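Local coordinates for flagellar hook protein FlgE (Caulobacter crescentus CB15, PDB 5AY6) that builds the flagellar hook, the universal joint that probably passes motor torque to the filament; this chain is a 32 kDa fragment of the protein, at residues S24-K35 with H46-S54; P147-K157 with N210-G218. One frame throughout, in Å; residues are numbered along the deposited sequence.

Contact 1. Residues S24-K35 with H46-S54; sequences SYKVGTAGSPSK and HNYDVVYSS
V27 and Y52 meet in the antiparallel hairpin of strands 24-39 and 45-53, at one margin of a five-stranded sheet in the third-domain region of FlgE. Packing is tight here: V27 CG2 comes to the edge of the Y52 ring, 3.5 Å from CE2, and also reaches V50 CB. CG2 stands beside its own backbone N, opposite the carbonyl carbon, which turns this methyl to the ring while V139 of helix 137-140 touches Y52. Backbone bonds join Y25 to Y52 in both directions, and V27 N gives a nearly straight bond to V50 O. Between V27 and S34 the first strand swings out through an exposed loop with a type II turn, T29 to S32, and rejoins at a classic beta bulge, where S34 and K35 both face Y48. The exposed K26 chain is looser: its NZ stays 5.1 Å from D49 OD2, too far for a salt bridge. S34 OG closes the neck of the loop, donating to V27 O (2.6 Å) and accepting from V50 N. Without this hydroxyl, as with an alanine here, V50 N and V27 O would probably lose their common partner. S34 N meets D49 OD1 at 3.1 Å, nearly along the carboxylate C-O axis.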
loop_
_atom_site.group_PDB
_atom_site.type_symbol
_atom_site.label_atom_id
_atom_site.label_comp_id
_atom_site.label_asym_id
_atom_site.label_seq_id
_atom_site.Cartn_x
_atom_site.Cartn_y
_atom_site.Cartn_z
ATOM N N SER A 24 1.304 -3.702 8.779
ATOM C CA SER A 24 2.497 -3.773 9.622
ATOM C C SER A 24 2.416 -4.993 10.530
ATOM O O SER A 24 1.666 -5.012 11.509
ATOM C CB SER A 24 2.664 -2.508 10.458
ATOM O OG SER A 24 2.949 -1.400 9.628
ATOM N N TYR A 25 3.209 -6.004 10.206
ATOM C CA TYR A 25 3.092 -7.297 10.853
ATOM C C TYR A 25 4.196 -7.548 11.870
ATOM O O TYR A 25 5.366 -7.674 11.509
ATOM C CB TYR A 25 3.089 -8.397 9.788
ATOM C CG TYR A 25 3.254 -9.796 10.328
ATOM C CD1 TYR A 25 2.241 -10.403 11.057
ATOM C CD2 TYR A 25 4.412 -10.518 10.085
ATOM C CE1 TYR A 25 2.384 -11.690 11.543
ATOM C CE2 TYR A 25 4.564 -11.806 10.567
ATOM C CZ TYR A 25 3.548 -12.384 11.293
ATOM O OH TYR A 25 3.694 -13.664 11.774
ATOM N N LYS A 26 3.820 -7.623 13.146
ATOM C CA LYS A 26 4.783 -7.955 14.192
ATOM C C LYS A 26 4.946 -9.460 14.293
ATOM O O LYS A 26 3.974 -10.179 14.521
ATOM C CB LYS A 26 4.354 -7.396 15.547
ATOM C CG LYS A 26 5.369 -7.672 16.649
ATOM C CD LYS A 26 4.701 -7.831 18.000
ATOM C CE LYS A 26 3.862 -6.616 18.338
ATOM N NZ LYS A 26 2.808 -6.935 19.341
ATOM N N VAL A 27 6.182 -9.925 14.121
ATOM C CA VAL A 27 6.507 -11.344 14.182
ATOM C C VAL A 27 6.259 -11.920 15.569
ATOM O O VAL A 27 6.609 -11.305 16.574
ATOM C CB VAL A 27 7.984 -11.595 13.802
ATOM C CG1 VAL A 27 8.320 -13.080 13.875
ATOM C CG2 VAL A 27 8.279 -11.042 12.417
ATOM N N GLY A 28 5.652 -13.100 15.621
ATOM C CA GLY A 28 5.561 -13.837 16.866
ATOM C C GLY A 28 4.179 -13.807 17.479
ATOM O O GLY A 28 3.241 -13.261 16.904
ATOM N N THR A 29 4.064 -14.399 18.659
ATOM C CA THR A 29 2.785 -14.493 19.344
ATOM C C THR A 29 2.531 -13.265 20.215
ATOM O O THR A 29 3.469 -12.646 20.720
ATOM C CB THR A 29 2.720 -15.761 20.207
ATOM O OG1 THR A 29 3.853 -15.795 21.082
ATOM C CG2 THR A 29 2.748 -16.998 19.321
ATOM N N ALA A 30 1.259 -12.915 20.378
ATOM C CA ALA A 30 0.873 -11.762 21.184
ATOM C C ALA A 30 1.301 -11.929 22.639
ATOM O O ALA A 30 1.130 -12.996 23.223
ATOM C CB ALA A 30 -0.628 -11.544 21.100
ATOM N N GLY A 31 1.863 -10.872 23.217
ATOM C CA GLY A 31 2.226 -10.880 24.623
ATOM C C GLY A 31 3.667 -11.248 24.914
ATOM O O GLY A 31 4.079 -11.283 26.073
ATOM N N SER A 32 4.435 -11.530 23.867
ATOM C CA SER A 32 5.850 -11.840 24.025
ATOM C C SER A 32 6.648 -11.228 22.879
ATOM O O SER A 32 6.116 -11.040 21.785
ATOM C CB SER A 32 6.067 -13.351 24.089
ATOM O OG SER A 32 5.800 -13.951 22.835
ATOM N N PRO A 33 7.924 -10.898 23.129
ATOM C CA PRO A 33 8.755 -10.296 22.080
ATOM C C PRO A 33 8.922 -11.223 20.882
ATOM O O PRO A 33 8.872 -12.446 21.043
ATOM C CB PRO A 33 10.101 -10.068 22.778
ATOM C CG PRO A 33 9.779 -10.051 24.240
ATOM C CD PRO A 33 8.638 -11.001 24.412
ATOM N N SER A 34 9.105 -10.638 19.702
ATOM C CA SER A 34 9.387 -11.399 18.491
ATOM C C SER A 34 10.574 -12.331 18.699
ATOM O O SER A 34 10.485 -13.537 18.459
ATOM C CB SER A 34 9.670 -10.457 17.315
ATOM O OG SER A 34 8.558 -9.625 17.017
ATOM N N LYS A 35 11.683 -11.760 19.160
ATOM C CA LYS A 35 12.922 -12.509 19.346
ATOM C C LYS A 35 13.465 -12.274 20.752
ATOM O O LYS A 35 13.374 -11.165 21.284
ATOM C CB LYS A 35 13.962 -12.104 18.293
ATOM C CG LYS A 35 13.509 -12.295 16.841
ATOM C CD LYS A 35 13.348 -13.766 16.490
ATOM C CE LYS A 35 12.713 -13.936 15.117
ATOM N NZ LYS A 35 12.725 -15.355 14.670
ATOM N N HIS A 46 19.419 -8.701 24.186
ATOM C CA HIS A 46 18.196 -7.918 24.051
ATOM C C HIS A 46 16.989 -8.795 23.740
ATOM O O HIS A 46 17.127 -9.918 23.260
ATOM C CB HIS A 46 18.329 -6.873 22.938
ATOM C CG HIS A 46 19.616 -6.107 22.959
ATOM N ND1 HIS A 46 19.701 -4.817 23.413
ATOM C CD2 HIS A 46 20.865 -6.454 22.552
ATOM C CE1 HIS A 46 20.954 -4.391 23.301
ATOM N NE2 HIS A 46 21.673 -5.368 22.783
ATOM N N ASN A 47 15.805 -8.261 24.016
ATOM C CA ASN A 47 14.575 -8.785 23.444
ATOM C C ASN A 47 14.061 -7.767 22.435
ATOM O O ASN A 47 13.939 -6.580 22.747
ATOM C CB ASN A 47 13.524 -9.057 24.520
ATOM C CG ASN A 47 13.964 -10.110 25.519
ATOM O OD1 ASN A 47 14.772 -10.983 25.208
ATOM N ND2 ASN A 47 13.431 -10.028 26.730
ATOM N N TYR A 48 13.776 -8.227 21.224
ATOM C CA TYR A 48 13.372 -7.325 20.151
ATOM C C TYR A 48 12.007 -7.672 19.582
ATOM O O TYR A 48 11.627 -8.840 19.518
ATOM C CB TYR A 48 14.396 -7.345 19.010
ATOM C CG TYR A 48 15.705 -6.650 19.294
ATOM C CD1 TYR A 48 15.746 -5.290 19.573
ATOM C CD2 TYR A 48 16.907 -7.346 19.244
ATOM C CE1 TYR A 48 16.943 -4.648 19.817
ATOM C CE2 TYR A 48 18.107 -6.713 19.484
ATOM C CZ TYR A 48 18.119 -5.365 19.771
ATOM O OH TYR A 48 19.313 -4.729 20.013
ATOM N N ASP A 49 11.279 -6.649 19.154
ATOM C CA ASP A 49 10.121 -6.852 18.298
ATOM C C ASP A 49 10.554 -6.610 16.863
ATOM O O ASP A 49 11.308 -5.674 16.583
ATOM C CB ASP A 49 8.966 -5.924 18.683
ATOM C CG ASP A 49 8.179 -6.434 19.878
ATOM O OD1 ASP A 49 8.142 -7.665 20.084
ATOM O OD2 ASP A 49 7.596 -5.601 20.604
ATOM N N VAL A 50 10.103 -7.466 15.958
ATOM C CA VAL A 50 10.415 -7.296 14.548
ATOM C C VAL A 50 9.128 -7.044 13.779
ATOM O O VAL A 50 8.204 -7.855 13.811
ATOM C CB VAL A 50 11.144 -8.520 13.972
ATOM C CG1 VAL A 50 11.575 -8.251 12.529
ATOM C CG2 VAL A 50 12.346 -8.870 14.834
ATOM N N VAL A 51 9.067 -5.910 13.095
ATOM C CA VAL A 51 7.865 -5.539 12.367
ATOM C C VAL A 51 8.166 -5.373 10.884
ATOM O O VAL A 51 8.905 -4.467 10.494
ATOM C CB VAL A 51 7.253 -4.227 12.911
ATOM C CG1 VAL A 51 5.945 -3.907 12.197
ATOM C CG2 VAL A 51 7.037 -4.314 14.419
ATOM N N TYR A 52 7.608 -6.263 10.069
ATOM C CA TYR A 52 7.640 -6.115 8.622
ATOM C C TYR A 52 6.446 -5.286 8.181
ATOM O O TYR A 52 5.328 -5.534 8.625
ATOM C CB TYR A 52 7.595 -7.468 7.916
ATOM C CG TYR A 52 8.766 -8.385 8.176
ATOM C CD1 TYR A 52 9.955 -8.244 7.472
ATOM C CD2 TYR A 52 8.667 -9.419 9.096
ATOM C CE1 TYR A 52 11.023 -9.099 7.692
ATOM C CE2 TYR A 52 9.728 -10.279 9.322
ATOM C CZ TYR A 52 10.902 -10.113 8.620
ATOM O OH TYR A 52 11.955 -10.967 8.845
ATOM N N SER A 53 6.679 -4.313 7.306
ATOM C CA SER A 53 5.587 -3.508 6.767
ATOM C C SER A 53 5.549 -3.546 5.245
ATOM O O SER A 53 6.587 -3.589 4.584
ATOM C CB SER A 53 5.697 -2.060 7.243
ATOM O OG SER A 53 5.436 -1.972 8.631
ATOM N N SER A 54 4.342 -3.524 4.697
ATOM C CA SER A 54 4.153 -3.422 3.260
ATOM C C SER A 54 4.590 -2.044 2.755
ATOM O O SER A 54 4.333 -1.027 3.395
ATOM C CB SER A 54 2.691 -3.691 2.899
ATOM O OG SER A 54 2.386 -3.194 1.610
#

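Contact 2. Residues P147-K157 with N210-G218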
loop_
_atom_site.group_PDB
_atom_site.type_symbol
_atom_site.label_atom_id
_atom_site.label_comp_id
_atom_site.label_asym_id
_atom_site.label_seq_id
_atom_site.Cartn_x
_atom_site.Cartn_y
_atom_site.Cartn_z
ATOM N N PRO A 147 -0.580 -4.007 -3.417
ATOM C CA PRO A 147 -1.568 -3.357 -4.285
ATOM C C PRO A 147 -1.873 -4.160 -5.546
ATOM O O PRO A 147 -2.910 -3.941 -6.176
ATOM C CB PRO A 147 -0.911 -2.014 -4.633
ATOM C CG PRO A 147 0.547 -2.191 -4.326
ATOM C CD PRO A 147 0.610 -3.168 -3.196
ATOM N N SER A 148 -0.990 -5.091 -5.890
ATOM C CA SER A 148 -1.151 -5.900 -7.091
ATOM C C SER A 148 -1.627 -7.328 -6.819
ATOM O O SER A 148 -2.536 -7.812 -7.490
ATOM C CB SER A 148 0.167 -5.945 -7.863
ATOM O OG SER A 148 0.128 -6.936 -8.872
ATOM N N THR A 149 -1.025 -8.001 -5.841
ATOM C CA THR A 149 -1.279 -9.430 -5.654
ATOM C C THR A 149 -2.040 -9.776 -4.378
ATOM O O THR A 149 -2.462 -10.916 -4.198
ATOM C CB THR A 149 0.039 -10.232 -5.652
ATOM O OG1 THR A 149 0.897 -9.744 -4.614
ATOM C CG2 THR A 149 0.746 -10.102 -6.996
ATOM N N TRP A 150 -2.216 -8.804 -3.494
ATOM C CA TRP A 150 -2.908 -9.050 -2.232
ATOM C C TRP A 150 -3.549 -7.749 -1.758
ATOM O O TRP A 150 -3.138 -7.161 -0.760
ATOM C CB TRP A 150 -1.926 -9.602 -1.197
ATOM C CG TRP A 150 -2.555 -10.375 -0.078
ATOM C CD1 TRP A 150 -2.555 -10.047 1.252
ATOM C CD2 TRP A 150 -3.258 -11.618 -0.182
ATOM N NE1 TRP A 150 -3.220 -11.007 1.976
ATOM C CE2 TRP A 150 -3.661 -11.985 1.119
ATOM C CE3 TRP A 150 -3.589 -12.459 -1.250
ATOM C CZ2 TRP A 150 -4.377 -13.149 1.383
ATOM C CZ3 TRP A 150 -4.301 -13.617 -0.988
ATOM C CH2 TRP A 150 -4.688 -13.950 0.316
ATOM N N SER A 151 -4.556 -7.296 -2.495
ATOM C CA SER A 151 -5.025 -5.921 -2.361
ATOM C C SER A 151 -6.432 -5.815 -1.797
ATOM O O SER A 151 -7.062 -6.822 -1.473
ATOM C CB SER A 151 -4.971 -5.223 -3.717
ATOM O OG SER A 151 -5.903 -5.805 -4.611
ATOM N N MET A 152 -6.917 -4.585 -1.667
ATOM C CA MET A 152 -8.280 -4.362 -1.211
ATOM C C MET A 152 -9.273 -4.719 -2.321
ATOM O O MET A 152 -10.408 -5.106 -2.047
ATOM C CB MET A 152 -8.459 -2.913 -0.750
ATOM C CG MET A 152 -7.561 -2.538 0.423
ATOM S SD MET A 152 -7.745 -0.822 0.955
ATOM C CE MET A 152 -6.359 -0.071 0.101
ATOM N N SER A 153 -8.843 -4.614 -3.574
ATOM C CA SER A 153 -9.688 -5.039 -4.682
ATOM C C SER A 153 -9.805 -6.563 -4.699
ATOM O O SER A 153 -10.855 -7.109 -5.041
ATOM C CB SER A 153 -9.145 -4.519 -6.015
ATOM O OG SER A 153 -9.205 -3.098 -6.061
ATOM N N ASP A 154 -8.731 -7.253 -4.320
ATOM C CA ASP A 154 -8.781 -8.715 -4.204
ATOM C C ASP A 154 -9.794 -9.107 -3.137
ATOM O O ASP A 154 -10.541 -10.074 -3.289
ATOM C CB ASP A 154 -7.406 -9.291 -3.851
ATOM C CG ASP A 154 -6.416 -9.191 -4.992
ATOM O OD1 ASP A 154 -6.834 -9.306 -6.164
ATOM O OD2 ASP A 154 -5.211 -9.001 -4.712
ATOM N N TYR A 155 -9.814 -8.333 -2.058
ATOM C CA TYR A 155 -10.713 -8.582 -0.939
ATOM C C TYR A 155 -12.175 -8.382 -1.336
ATOM O O TYR A 155 -13.043 -9.170 -0.956
ATOM C CB TYR A 155 -10.346 -7.673 0.234
ATOM C CG TYR A 155 -11.344 -7.694 1.362
ATOM C CD1 TYR A 155 -11.349 -8.727 2.292
ATOM C CD2 TYR A 155 -12.283 -6.677 1.505
ATOM C CE1 TYR A 155 -12.263 -8.751 3.324
ATOM C CE2 TYR A 155 -13.199 -6.692 2.536
ATOM C CZ TYR A 155 -13.183 -7.736 3.442
ATOM O OH TYR A 155 -14.091 -7.762 4.473
ATOM N N ALA A 156 -12.442 -7.330 -2.104
ATOM C CA ALA A 156 -13.791 -7.055 -2.573
ATOM C C ALA A 156 -14.315 -8.201 -3.435
ATOM O O ALA A 156 -15.502 -8.527 -3.404
ATOM C CB ALA A 156 -13.828 -5.742 -3.354
ATOM N N LYS A 157 -13.428 -8.816 -4.204
ATOM C CA LYS A 157 -13.823 -9.944 -5.036
ATOM C C LYS A 157 -14.016 -11.214 -4.208
ATOM O O LYS A 157 -14.992 -11.939 -4.395
ATOM C CB LYS A 157 -12.792 -10.186 -6.135
ATOM C CG LYS A 157 -12.989 -11.504 -6.840
ATOM C CD LYS A 157 -12.402 -11.510 -8.227
ATOM C CE LYS A 157 -12.791 -12.795 -8.934
ATOM N NZ LYS A 157 -14.265 -13.003 -8.877
ATOM N N ASN A 210 -9.865 -6.971 -16.101
ATOM C CA ASN A 210 -9.463 -7.757 -14.937
ATOM C C ASN A 210 -10.687 -8.358 -14.263
ATOM O O ASN A 210 -11.808 -8.185 -14.741
ATOM C CB ASN A 210 -8.661 -6.908 -13.938
ATOM C CG ASN A 210 -9.451 -5.726 -13.388
ATOM O OD1 ASN A 210 -10.651 -5.820 -13.138
ATOM N ND2 ASN A 210 -8.769 -4.603 -13.197
ATOM N N GLY A 211 -10.475 -9.039 -13.143
ATOM C CA GLY A 211 -11.571 -9.664 -12.429
ATOM C C GLY A 211 -11.981 -8.945 -11.155
ATOM O O GLY A 211 -13.154 -8.982 -10.767
ATOM N N ASN A 212 -11.034 -8.285 -10.497
ATOM C CA ASN A 212 -11.334 -7.705 -9.187
ATOM C C ASN A 212 -11.800 -6.253 -9.251
ATOM O O ASN A 212 -12.176 -5.667 -8.228
ATOM C CB ASN A 212 -10.120 -7.823 -8.252
ATOM C CG ASN A 212 -8.920 -7.008 -8.716
ATOM O OD1 ASN A 212 -9.001 -6.211 -9.648
ATOM N ND2 ASN A 212 -7.790 -7.213 -8.055
ATOM N N GLY A 213 -11.759 -5.672 -10.446
ATOM C CA GLY A 213 -12.271 -4.329 -10.655
ATOM C C GLY A 213 -11.340 -3.170 -10.338
ATOM O O GLY A 213 -11.746 -2.005 -10.415
ATOM N N GLN A 214 -10.095 -3.463 -9.988
ATOM C CA GLN A 214 -9.155 -2.398 -9.652
ATOM C C GLN A 214 -8.915 -1.436 -10.825
ATOM O O GLN A 214 -8.692 -1.853 -11.967
ATOM C CB GLN A 214 -7.823 -2.980 -9.183
ATOM C CG GLN A 214 -6.948 -1.979 -8.446
ATOM C CD GLN A 214 -5.609 -2.559 -8.055
ATOM O OE1 GLN A 214 -4.701 -2.665 -8.883
ATOM N NE2 GLN A 214 -5.471 -2.937 -6.789
ATOM N N ILE A 215 -8.959 -0.144 -10.514
ATOM C CA ILE A 215 -8.779 0.923 -11.496
ATOM C C ILE A 215 -7.382 1.521 -11.381
ATOM O O ILE A 215 -6.680 1.696 -12.382
ATOM C CB ILE A 215 -9.844 2.024 -11.303
ATOM C CG1 ILE A 215 -11.235 1.474 -11.628
ATOM C CG2 ILE A 215 -9.534 3.255 -12.161
ATOM C CD1 ILE A 215 -12.368 2.405 -11.236
ATOM N N SER A 216 -6.976 1.822 -10.152
ATOM C CA SER A 216 -5.660 2.399 -9.906
ATOM C C SER A 216 -5.285 2.288 -8.439
ATOM O O SER A 216 -6.130 2.019 -7.589
ATOM C CB SER A 216 -5.623 3.864 -10.335
ATOM O OG SER A 216 -6.459 4.633 -9.488
ATOM N N THR A 217 -4.007 2.494 -8.145
ATOM C CA THR A 217 -3.533 2.447 -6.766
ATOM C C THR A 217 -2.592 3.611 -6.519
ATOM O O THR A 217 -2.043 4.184 -7.461
ATOM C CB THR A 217 -2.802 1.129 -6.449
ATOM O OG1 THR A 217 -1.545 1.099 -7.135
ATOM C CG2 THR A 217 -3.635 -0.069 -6.872
ATOM N N GLY A 218 -2.399 3.961 -5.253
ATOM C CA GLY A 218 -1.520 5.062 -4.928
ATOM C C GLY A 218 -1.359 5.275 -3.439
ATOM O O GLY A 218 -2.180 4.824 -2.641
HETATM O O HOH W 1 -5.136 -6.446 -7.012
HETATM O O HOH W 2 -4.177 -5.303 -9.289
#
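A capping box at the N terminus of helix 152-157, formed by S151 and D154, docks on the turn leading into strand 214-222, where N212 makes an Asx turn. The D154 carboxylate serves both sides: OD2 accepts from S151 N at 2.9 Å, whereas OD1 accepts a hydrogen bond from N212 ND2 (3.0 Å) from above the carboxylate plane, 50° out of it. D154 OD1 lies close to the N212 amide plane. The other end of this amide is fixed too, since N212 OD1 accepts from Q214 N. With CG between the backbone N and the carbonyl carbon (chi1 65°), the N212 side chain folds back to make this turn and lays its amide against S153 CB. S153 OG packs on Q214 CB at 3.4 Å and is hydrogen-bonded to E199, in the adjacent strand 195-202, whose carboxylate also accepts from Q214 NE2. A water bound to S151 OG at 2.6 Å sits next to the cap. At the other end, P147 CB rests on T217 CG2. The extended Q214 chain carries NE2 to P147 O, a 2.8 Å bond with an N-H...O angle of 170°, lying in the planes of both the carbonyl and the amide.

In the fold
From the N terminus the chain leaves strand 6-12, part of a four-stranded mixed sheet, and enters the five-stranded sheet of the third-domain region. Contact 1 closes the first hairpin there, with only ten residues between its segments. Strands 64-73, 76-86 and 92-99 then complete that sheet before the chain reaches 147-157. Contact 2 closes a longer loop of 52 residues, which holds the first three strands of the sheet in the FlaE D2 region, and ties the short helix to the fourth. The two loops follow in series, neither nested nor crossed. Their centres lie 28 Å apart, yet their nearest atoms are about 5 Å from each other, without touching.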